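Local atomic coordinates of peptide synthetase, module 7 (Actinoplanes teichomyceticus, PDB entry 4TX3), a protein that forms a condensation-type domain of a non-ribosomal peptide synthetase and probably serves in assembling or tailoring a glycopeptide antibiotic. Residues 42-47 against 134-139; 46-51 against 382-387; 89-94 against 121-126; 96-101 against 128-133. All coordinates share one frame; numbering follows the deposited sequence.

Interaction 1: 42-47 against 134-139; sequences SVALRL and EHVLSV
The carbonyl oxygen of Leu47 accepts two bonds, one from His135 N at 2.9 Å and one from a water at 2.9 Å that is also bonded to ND1 of His135 at 2.7 Å. Leu47 N answers with a bond of 2.7 Å to His135 O. The same two-bond pairing recurs at Leu45 with Leu137 and at Val43 with Val139. Between them stand the non-hydrogen-bonded pairs, where CA of Ala44 approaches Leu137 O at 3.1 Å. Leu47 lays CD1 on CB of Leu137 at 4.0 Å, and Val43, Leu45 and Leu137 pack their branched chains against helix 148-166. Ala44, Arg46, Val136 and Ser138 face helix 103-112 instead. Among these, Arg46 has CG anti to the backbone N (chi1 -176°) and is bent at chi3. Its NH1 makes a salt bridge of 2.8 Å to Glu134 OE2, which lies near the guanidinium plane although the two planar groups are turned 63° apart. CG2 of Val136 sits 4.2 Å above the centre of the guanidinium, while NE and NH2 bind Glu388 and Glu100. An alanine in place of Arg46 would probably leave three carboxylates without their common cation and CG2 of Val136 without its flat cover. This is the antiparallel pairing of two inner strands in a helix-flanked mixed sheet, the alpha-beta architecture of condensation domains.

Interaction 2: 46-51 against 382-387; sequences RLRGRL and ALRTSV
Arg48 and Arg384 both hold CG anti to their own carbonyl carbon (chi1 -53° and -76°), and both chains bend at chi3, where NE turns aside. Arg384 bends at chi2 as well, and each guanidinium lies against the other chain, the side chains crossing at about a right angle. NH2 of Arg48 rests 3.3 Å from CB of Arg384, and CD of Arg384 stands over the centre of the Arg48 guanidinium. CB of Arg48 lies 4.0 Å above the plane of the Arg384 guanidinium. Beneath them the strands form antiparallel pairs: Arg48 N bonds to Arg384 O at 2.9 Å and is answered in kind, and Arg46 pairs likewise with Ser386. On the other face, CD2 of Leu47 meets CG2 of Thr385 at 3.9 Å, while the Thr385 hydroxyl is bonded to Ala378 O. Leu383 spreads its two methyls, CD2 onto Gly49 C at 3.5 Å and CD1 onto Leu51 CD1 at 4.0 Å. Glycine suits position 49, since at its backbone angles a side chain would jam against the preceding carbonyl and also strike Ala382 O. NH1 of Arg48 and NH1 of Arg384 lie 4.4 Å apart, and their like charges probably repel. The aliphatic stems still pack on the flat groups, and Arg384 NE is hydrogen-bonded to a polar side chain of another protein chain, which this edge therefore also meets.

Interaction 3: 89-94 against 121-126; sequences APVRLT and MPWRCE
Sulfur makes the first set of contacts: SG of Cys125 meets CD1 of Leu93 at 3.9 Å and CG1 of Val91 at 4.0 Å. The thiol reaches both because chi1 of 56° sets SG between the backbone N and the carbonyl carbon of Cys125. The small, weakly polar thiol suits this place, since it can touch two branched chains at once. Trp123 supplies the aromatic contacts. CB of Ala89, a small methyl, lies at the edge of its indole, near the ring plane and 4.1 Å from NE1. Val91 crosses the tryptophan side chain at about a right angle and puts CG2 3.8 Å from CH2. A third set is plain aliphatic packing: Met121, whose chain bends at chi2, crosses the ring of Pro90 obliquely, and its CE lies 3.9 Å from Pro90 CD. The two segments run nearly parallel, 13° apart, yet share no direct hydrogen bond; mainly side chains meet, and CA of Leu93 and CA of Glu126 are 6.4 Å apart. Polar backbone atoms of 89-94 turn to helix 53-66 instead, Val91 O to Arg61 and Leu93 N to Glu57. Leu56 and Leu60 of that helix also pack on Leu93, and Leu60 on Cys125. The loop thus runs beside strand 123-129, which pairs through its backbone with strand 134-142.

Interaction 4: 96-101 against 128-133; sequences VPATEE and FALSEK
Val96 and Phe128 bring together the two parallel strands of a beta-alpha-beta unit, in which helix 103-112 links strand 96-97 to strand 123-129. Their side chains lie side by side and point the same way, with CB of Val96 3.9 Å from CD1 of the phenylalanine ring. Such apolar groups suit this face, where Leu103, Arg106 and Leu107 of the helix close over Phe128. The backbone ladder is short. Ala129 N donates to Val96 O at 2.8 Å from above the carbonyl plane, and Ala98 N bonds to Ala129 O at 2.9 Å. Pro97, whose N carries no hydrogen, falls between these two bonds and so takes nothing from the ladder. Beyond it a water donates to both Ala98 O and Leu130 O. Here the regular pairing is interrupted by a classic beta bulge, in which Leu130 and Ser131 both face Glu134. Leu130 crosses Glu100 at about a right angle, placing CD1 3.3 Å from OE2, while Leu130 CD2 meets Thr99 C at 3.6 Å. An alanine in place of Leu130 would probably open a gap beside Glu100 and Thr99, where CD1 and CD2 now pack. The other oxygen of the Glu100 carboxylate, OE1, forms a salt bridge with Arg46 NH2.

How the interactions relate
From the N terminus, strand 40-49 comes first and is the starting point of two contacts: interaction 1 closes the shorter loop back to 134-139, and interaction 2 the far longer one to 382-387. Interactions 3 and 4 fall within both loops. They cross each other, because 89-94 and 96-101 both precede 121-126 and 128-133, and both lead to strand 123-129. Interactions 1, 2 and 4 join neighbouring strands of one mixed sheet, from 96-97 at one edge to 383-388 at the other, while interaction 3 adds a loop running beside it. Arg46 links three contacts, through Glu134 in interaction 1, Glu100 in interaction 4 and its backbone in interaction 2.

Interaction 1: 42-47 against 134-139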
# COMPACT_ATOMS: atom_id res chain seq x y z
N SER B 42 12.25 0.85 -17.62
CA SER B 42 11.32 1.54 -18.50
C SER B 42 9.87 1.14 -18.25
O SER B 42 9.52 -0.03 -18.15
CB SER B 42 11.68 1.26 -19.96
OG SER B 42 12.74 2.08 -20.40
N VAL B 43 9.02 2.14 -18.13
CA VAL B 43 7.60 1.91 -18.03
C VAL B 43 6.92 2.77 -19.09
O VAL B 43 7.35 3.90 -19.33
CB VAL B 43 7.08 2.23 -16.63
CG1 VAL B 43 5.53 2.21 -16.59
CG2 VAL B 43 7.65 1.22 -15.63
N ALA B 44 5.91 2.22 -19.74
CA ALA B 44 5.07 3.00 -20.65
C ALA B 44 3.58 2.89 -20.26
O ALA B 44 3.08 1.81 -20.01
CB ALA B 44 5.30 2.54 -22.08
N LEU B 45 2.89 4.02 -20.21
CA LEU B 45 1.45 4.02 -19.96
C LEU B 45 0.66 4.44 -21.17
O LEU B 45 0.97 5.45 -21.80
CB LEU B 45 1.08 4.97 -18.83
CG LEU B 45 1.77 4.70 -17.51
CD1 LEU B 45 1.18 5.64 -16.48
CD2 LEU B 45 1.60 3.24 -17.11
N ARG B 46 -0.38 3.66 -21.50
CA ARG B 46 -1.34 4.08 -22.51
C ARG B 46 -2.36 4.99 -21.85
O ARG B 46 -2.82 4.72 -20.74
CB ARG B 46 -2.03 2.88 -23.16
CG ARG B 46 -2.98 3.27 -24.29
CD ARG B 46 -3.45 2.07 -25.08
NE ARG B 46 -2.38 1.50 -25.88
CZ ARG B 46 -2.18 1.78 -27.16
NH1 ARG B 46 -2.98 2.63 -27.79
NH2 ARG B 46 -1.17 1.21 -27.82
N LEU B 47 -2.69 6.09 -22.52
CA LEU B 47 -3.59 7.09 -21.96
C LEU B 47 -4.72 7.39 -22.96
O LEU B 47 -4.47 7.91 -24.05
CB LEU B 47 -2.80 8.36 -21.60
CG LEU B 47 -1.47 8.23 -20.84
CD1 LEU B 47 -0.70 9.56 -20.81
CD2 LEU B 47 -1.67 7.72 -19.42
N GLU B 134 -5.75 9.37 -27.81
CA GLU B 134 -4.95 8.18 -27.51
C GLU B 134 -3.47 8.53 -27.51
O GLU B 134 -2.91 8.87 -28.55
CB GLU B 134 -5.22 7.07 -28.52
CG GLU B 134 -4.67 5.72 -28.11
CD GLU B 134 -5.76 4.71 -27.81
OE1 GLU B 134 -6.90 4.91 -28.29
OE2 GLU B 134 -5.49 3.71 -27.11
N HIS B 135 -2.84 8.46 -26.34
CA HIS B 135 -1.41 8.71 -26.24
C HIS B 135 -0.72 7.59 -25.48
O HIS B 135 -1.35 6.84 -24.72
CB HIS B 135 -1.12 10.04 -25.54
CG HIS B 135 -1.65 11.24 -26.26
ND1 HIS B 135 -2.99 11.58 -26.26
CD2 HIS B 135 -1.02 12.20 -26.99
CE1 HIS B 135 -3.16 12.69 -26.96
NE2 HIS B 135 -1.98 13.09 -27.41
N VAL B 136 0.59 7.49 -25.68
CA VAL B 136 1.41 6.64 -24.84
C VAL B 136 2.55 7.45 -24.22
O VAL B 136 3.32 8.12 -24.92
CB VAL B 136 1.94 5.45 -25.62
CG1 VAL B 136 3.10 4.82 -24.89
CG2 VAL B 136 0.82 4.45 -25.84
N LEU B 137 2.63 7.43 -22.90
CA LEU B 137 3.74 8.06 -22.20
C LEU B 137 4.83 7.03 -21.90
O LEU B 137 4.56 5.98 -21.32
CB LEU B 137 3.26 8.74 -20.91
CG LEU B 137 4.42 9.38 -20.15
CD1 LEU B 137 5.08 10.46 -21.02
CD2 LEU B 137 3.98 9.94 -18.80
N SER B 138 6.05 7.33 -22.31
CA SER B 138 7.18 6.45 -22.09
C SER B 138 8.17 7.09 -21.10
O SER B 138 8.66 8.21 -21.33
CB SER B 138 7.86 6.13 -23.42
OG SER B 138 9.09 5.48 -23.23
N VAL B 139 8.45 6.39 -20.00
CA VAL B 139 9.42 6.84 -19.00
C VAL B 139 10.56 5.84 -18.80
O VAL B 139 10.32 4.65 -18.58
CB VAL B 139 8.75 7.11 -17.65
CG1 VAL B 139 9.81 7.41 -16.57
CG2 VAL B 139 7.78 8.28 -17.78
O HOH W 1 -4.71 10.74 -24.40

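Interaction 2: 46-51 against 382-387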
# COMPACT_ATOMS: atom_id res chain seq x y z
N ARG B 46 -0.38 3.66 -21.50
CA ARG B 46 -1.34 4.08 -22.51
C ARG B 46 -2.36 4.99 -21.85
O ARG B 46 -2.82 4.72 -20.74
CB ARG B 46 -2.03 2.88 -23.16
CG ARG B 46 -2.98 3.27 -24.29
CD ARG B 46 -3.45 2.07 -25.08
NE ARG B 46 -2.38 1.50 -25.88
CZ ARG B 46 -2.18 1.78 -27.16
NH1 ARG B 46 -2.98 2.63 -27.79
NH2 ARG B 46 -1.17 1.21 -27.82
N LEU B 47 -2.69 6.09 -22.52
CA LEU B 47 -3.59 7.09 -21.96
C LEU B 47 -4.72 7.39 -22.96
O LEU B 47 -4.47 7.91 -24.05
CB LEU B 47 -2.80 8.36 -21.60
CG LEU B 47 -1.47 8.23 -20.84
CD1 LEU B 47 -0.70 9.56 -20.81
CD2 LEU B 47 -1.67 7.72 -19.42
N ARG B 48 -5.95 7.04 -22.58
CA ARG B 48 -7.11 7.23 -23.46
C ARG B 48 -8.06 8.27 -22.90
O ARG B 48 -8.60 8.12 -21.80
CB ARG B 48 -7.86 5.91 -23.65
CG ARG B 48 -6.97 4.77 -24.11
CD ARG B 48 -7.68 3.42 -24.00
NE ARG B 48 -7.82 2.97 -22.62
CZ ARG B 48 -8.72 2.07 -22.20
NH1 ARG B 48 -9.58 1.54 -23.07
NH2 ARG B 48 -8.77 1.71 -20.92
N GLY B 49 -8.28 9.34 -23.66
CA GLY B 49 -9.08 10.45 -23.18
C GLY B 49 -8.45 11.78 -23.52
O GLY B 49 -7.46 11.83 -24.26
N ARG B 50 -9.01 12.86 -23.00
CA ARG B 50 -8.45 14.17 -23.30
C ARG B 50 -7.29 14.50 -22.36
O ARG B 50 -7.47 14.79 -21.17
CB ARG B 50 -9.53 15.24 -23.26
CG ARG B 50 -10.29 15.25 -24.57
CD ARG B 50 -11.22 16.42 -24.68
NE ARG B 50 -10.53 17.67 -24.98
CZ ARG B 50 -10.14 18.03 -26.20
NH1 ARG B 50 -10.37 17.23 -27.24
NH2 ARG B 50 -9.54 19.20 -26.38
N LEU B 51 -6.10 14.44 -22.93
CA LEU B 51 -4.86 14.63 -22.23
C LEU B 51 -4.46 16.10 -22.23
O LEU B 51 -4.36 16.74 -23.28
CB LEU B 51 -3.79 13.76 -22.88
CG LEU B 51 -2.35 13.90 -22.38
CD1 LEU B 51 -2.31 13.59 -20.90
CD2 LEU B 51 -1.41 12.97 -23.18
N ALA B 382 -9.73 12.24 -15.94
CA ALA B 382 -10.30 12.28 -17.29
C ALA B 382 -9.58 11.37 -18.26
O ALA B 382 -9.55 11.65 -19.46
CB ALA B 382 -10.32 13.72 -17.84
N LEU B 383 -9.03 10.26 -17.76
CA LEU B 383 -8.23 9.35 -18.58
C LEU B 383 -8.36 7.90 -18.14
O LEU B 383 -8.36 7.59 -16.95
CB LEU B 383 -6.74 9.75 -18.54
CG LEU B 383 -6.33 11.06 -19.22
CD1 LEU B 383 -4.92 11.43 -18.86
CD2 LEU B 383 -6.48 10.92 -20.73
N ARG B 384 -8.47 7.00 -19.11
CA ARG B 384 -8.33 5.58 -18.82
C ARG B 384 -6.87 5.25 -19.03
O ARG B 384 -6.32 5.47 -20.12
CB ARG B 384 -9.22 4.72 -19.73
CG ARG B 384 -10.69 4.72 -19.37
CD ARG B 384 -11.55 4.74 -20.64
NE ARG B 384 -11.51 6.05 -21.29
CZ ARG B 384 -11.71 6.27 -22.59
NH1 ARG B 384 -11.99 5.26 -23.42
NH2 ARG B 384 -11.63 7.51 -23.06
N THR B 385 -6.22 4.73 -18.00
CA THR B 385 -4.80 4.46 -18.09
C THR B 385 -4.50 2.97 -17.99
O THR B 385 -5.24 2.24 -17.36
CB THR B 385 -4.04 5.22 -17.00
OG1 THR B 385 -4.33 4.63 -15.72
CG2 THR B 385 -4.48 6.67 -16.98
N SER B 386 -3.42 2.53 -18.62
CA SER B 386 -3.05 1.12 -18.54
C SER B 386 -1.57 0.95 -18.87
O SER B 386 -0.96 1.85 -19.46
CB SER B 386 -3.89 0.29 -19.50
OG SER B 386 -3.72 0.74 -20.83
N VAL B 387 -0.99 -0.18 -18.49
CA VAL B 387 0.42 -0.41 -18.77
C VAL B 387 0.63 -0.93 -20.19
O VAL B 387 0.12 -1.98 -20.57
CB VAL B 387 1.06 -1.40 -17.78
CG1 VAL B 387 2.53 -1.60 -18.14
CG2 VAL B 387 0.94 -0.88 -16.36
O HOH W 2 -11.49 12.43 -21.40

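Interaction 3: 89-94 against 121-126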
# COMPACT_ATOMS: atom_id res chain seq x y z
N ALA B 89 14.84 19.82 -13.15
CA ALA B 89 15.08 18.98 -14.32
C ALA B 89 14.31 19.55 -15.50
O ALA B 89 13.10 19.82 -15.40
CB ALA B 89 14.68 17.53 -14.05
N PRO B 90 15.01 19.75 -16.63
CA PRO B 90 14.37 20.28 -17.84
C PRO B 90 13.40 19.26 -18.39
O PRO B 90 13.80 18.12 -18.58
CB PRO B 90 15.55 20.48 -18.81
CG PRO B 90 16.81 20.19 -17.99
CD PRO B 90 16.39 19.32 -16.87
N VAL B 91 12.15 19.63 -18.61
CA VAL B 91 11.26 18.72 -19.31
C VAL B 91 10.64 19.43 -20.49
O VAL B 91 10.00 20.47 -20.31
CB VAL B 91 10.14 18.17 -18.41
CG1 VAL B 91 9.20 17.27 -19.22
CG2 VAL B 91 10.71 17.41 -17.22
N ARG B 92 10.85 18.89 -21.69
CA ARG B 92 10.10 19.36 -22.85
C ARG B 92 9.36 18.19 -23.48
O ARG B 92 9.96 17.18 -23.83
CB ARG B 92 11.02 20.04 -23.85
CG ARG B 92 10.26 20.82 -24.90
CD ARG B 92 11.19 21.70 -25.70
NE ARG B 92 10.47 22.81 -26.32
CZ ARG B 92 11.04 23.76 -27.04
NH1 ARG B 92 12.35 23.74 -27.24
NH2 ARG B 92 10.31 24.73 -27.57
N LEU B 93 8.05 18.31 -23.60
CA LEU B 93 7.25 17.14 -23.94
C LEU B 93 6.44 17.33 -25.22
O LEU B 93 5.22 17.16 -25.23
CB LEU B 93 6.33 16.77 -22.78
CG LEU B 93 5.82 15.33 -22.82
CD1 LEU B 93 6.96 14.34 -22.59
CD2 LEU B 93 4.70 15.13 -21.82
N THR B 94 7.11 17.68 -26.30
CA THR B 94 6.45 17.80 -27.59
C THR B 94 6.08 16.41 -28.09
O THR B 94 6.93 15.53 -28.21
CB THR B 94 7.35 18.52 -28.60
OG1 THR B 94 8.50 17.71 -28.84
CG2 THR B 94 7.82 19.85 -28.04
N MET B 121 20.56 14.24 -16.87
CA MET B 121 19.67 13.77 -15.81
C MET B 121 19.42 12.26 -16.02
O MET B 121 19.32 11.79 -17.15
CB MET B 121 18.36 14.56 -15.82
CG MET B 121 18.55 16.07 -15.87
SD MET B 121 18.97 16.77 -14.28
CE MET B 121 19.58 18.39 -14.75
N PRO B 122 19.29 11.50 -14.93
CA PRO B 122 19.22 10.04 -15.04
C PRO B 122 17.83 9.50 -15.43
O PRO B 122 17.51 8.35 -15.16
CB PRO B 122 19.62 9.58 -13.65
CG PRO B 122 19.01 10.65 -12.75
CD PRO B 122 19.08 11.95 -13.54
N TRP B 123 17.00 10.32 -16.05
CA TRP B 123 15.72 9.83 -16.54
C TRP B 123 15.34 10.59 -17.78
O TRP B 123 16.01 11.54 -18.18
CB TRP B 123 14.62 9.95 -15.49
CG TRP B 123 14.27 11.34 -15.14
CD1 TRP B 123 15.02 12.23 -14.43
CD2 TRP B 123 13.04 12.01 -15.46
NE1 TRP B 123 14.35 13.42 -14.30
CE2 TRP B 123 13.13 13.32 -14.92
CE3 TRP B 123 11.89 11.64 -16.16
CZ2 TRP B 123 12.10 14.26 -15.05
CZ3 TRP B 123 10.86 12.58 -16.29
CH2 TRP B 123 10.98 13.87 -15.74
N ARG B 124 14.24 10.19 -18.39
CA ARG B 124 13.94 10.56 -19.75
C ARG B 124 12.50 10.17 -20.07
O ARG B 124 12.06 9.06 -19.76
CB ARG B 124 14.93 9.86 -20.68
CG ARG B 124 14.67 9.99 -22.13
CD ARG B 124 15.43 8.91 -22.88
NE ARG B 124 16.86 9.00 -22.66
CZ ARG B 124 17.65 7.93 -22.52
NH1 ARG B 124 17.11 6.71 -22.60
NH2 ARG B 124 18.95 8.09 -22.31
N CYS B 125 11.76 11.09 -20.68
CA CYS B 125 10.39 10.79 -21.01
C CYS B 125 10.09 11.17 -22.45
O CYS B 125 10.76 12.04 -23.02
CB CYS B 125 9.44 11.51 -20.04
SG CYS B 125 9.64 13.31 -19.93
N GLU B 126 9.10 10.50 -23.05
CA GLU B 126 8.60 10.91 -24.36
C GLU B 126 7.10 10.63 -24.46
O GLU B 126 6.56 9.71 -23.84
CB GLU B 126 9.36 10.19 -25.49
CG GLU B 126 9.48 11.04 -26.78
CD GLU B 126 10.37 10.39 -27.87
OE1 GLU B 126 10.48 9.14 -27.91
OE2 GLU B 126 10.95 11.13 -28.70

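Interaction 4: 96-101 against 128-133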
# COMPACT_ATOMS: atom_id res chain seq x y z
N VAL B 96 5.13 13.11 -30.23
CA VAL B 96 5.73 12.45 -31.38
C VAL B 96 4.65 11.62 -32.06
O VAL B 96 4.13 10.69 -31.43
CB VAL B 96 6.91 11.54 -30.96
CG1 VAL B 96 7.42 10.72 -32.13
CG2 VAL B 96 8.03 12.36 -30.32
N PRO B 97 4.27 11.97 -33.31
CA PRO B 97 3.24 11.18 -34.01
C PRO B 97 3.69 9.72 -34.16
O PRO B 97 4.88 9.44 -34.37
CB PRO B 97 3.12 11.87 -35.38
CG PRO B 97 3.63 13.28 -35.14
CD PRO B 97 4.72 13.14 -34.09
N ALA B 98 2.75 8.79 -34.01
CA ALA B 98 3.10 7.38 -34.04
C ALA B 98 1.90 6.56 -34.45
O ALA B 98 0.77 7.02 -34.38
CB ALA B 98 3.60 6.92 -32.68
N THR B 99 2.16 5.33 -34.89
CA THR B 99 1.10 4.38 -35.22
C THR B 99 1.20 3.18 -34.32
O THR B 99 2.24 2.95 -33.70
CB THR B 99 1.18 3.92 -36.67
OG1 THR B 99 2.38 3.14 -36.82
CG2 THR B 99 1.21 5.11 -37.61
N GLU B 100 0.13 2.39 -34.24
CA GLU B 100 0.19 1.19 -33.42
C GLU B 100 1.32 0.27 -33.87
O GLU B 100 1.96 -0.38 -33.04
CB GLU B 100 -1.15 0.45 -33.46
CG GLU B 100 -2.31 1.24 -32.89
CD GLU B 100 -2.16 1.51 -31.39
OE1 GLU B 100 -1.44 0.74 -30.71
OE2 GLU B 100 -2.76 2.48 -30.89
N GLU B 101 1.60 0.24 -35.17
CA GLU B 101 2.54 -0.73 -35.71
C GLU B 101 3.99 -0.30 -35.52
O GLU B 101 4.85 -1.15 -35.31
CB GLU B 101 2.25 -0.98 -37.20
CG GLU B 101 0.78 -0.78 -37.60
CD GLU B 101 -0.18 -1.83 -37.02
OE1 GLU B 101 0.24 -2.69 -36.21
OE2 GLU B 101 -1.37 -1.79 -37.38
N PHE B 128 4.08 9.83 -27.09
CA PHE B 128 3.70 9.41 -28.43
C PHE B 128 2.22 9.69 -28.68
O PHE B 128 1.37 9.35 -27.85
CB PHE B 128 4.03 7.92 -28.63
CG PHE B 128 5.49 7.62 -28.50
CD1 PHE B 128 6.37 7.95 -29.52
CD2 PHE B 128 5.99 7.05 -27.34
CE1 PHE B 128 7.72 7.70 -29.40
CE2 PHE B 128 7.35 6.79 -27.21
CZ PHE B 128 8.22 7.12 -28.25
N ALA B 129 1.91 10.33 -29.81
CA ALA B 129 0.52 10.63 -30.14
C ALA B 129 -0.01 9.66 -31.19
O ALA B 129 0.48 9.60 -32.32
CB ALA B 129 0.39 12.06 -30.61
N LEU B 130 -1.02 8.89 -30.80
CA LEU B 130 -1.63 7.89 -31.67
C LEU B 130 -2.88 8.42 -32.35
O LEU B 130 -3.10 8.16 -33.53
CB LEU B 130 -1.98 6.64 -30.86
CG LEU B 130 -0.81 5.79 -30.39
CD1 LEU B 130 -1.29 4.90 -29.27
CD2 LEU B 130 -0.25 4.96 -31.55
N SER B 131 -3.71 9.14 -31.60
CA SER B 131 -4.83 9.89 -32.17
C SER B 131 -5.18 11.01 -31.20
O SER B 131 -4.47 11.21 -30.23
CB SER B 131 -6.03 8.99 -32.44
OG SER B 131 -6.61 8.58 -31.22
N GLU B 132 -6.28 11.72 -31.44
CA GLU B 132 -6.59 12.90 -30.63
C GLU B 132 -6.86 12.55 -29.17
O GLU B 132 -6.60 13.36 -28.29
CB GLU B 132 -7.80 13.66 -31.21
CG GLU B 132 -8.08 15.00 -30.52
CD GLU B 132 -9.21 15.79 -31.17
OE1 GLU B 132 -10.01 15.18 -31.92
OE2 GLU B 132 -9.29 17.03 -30.93
N LYS B 133 -7.34 11.34 -28.90
CA LYS B 133 -7.59 10.94 -27.51
C LYS B 133 -6.83 9.67 -27.10
O LYS B 133 -7.22 8.98 -26.16
CB LYS B 133 -9.10 10.75 -27.28
CG LYS B 133 -9.89 12.05 -27.39
CD LYS B 133 -11.34 11.91 -26.96
CE LYS B 133 -12.10 13.22 -27.16
NZ LYS B 133 -13.49 13.16 -26.65
O HOH W 3 -1.82 6.40 -35.33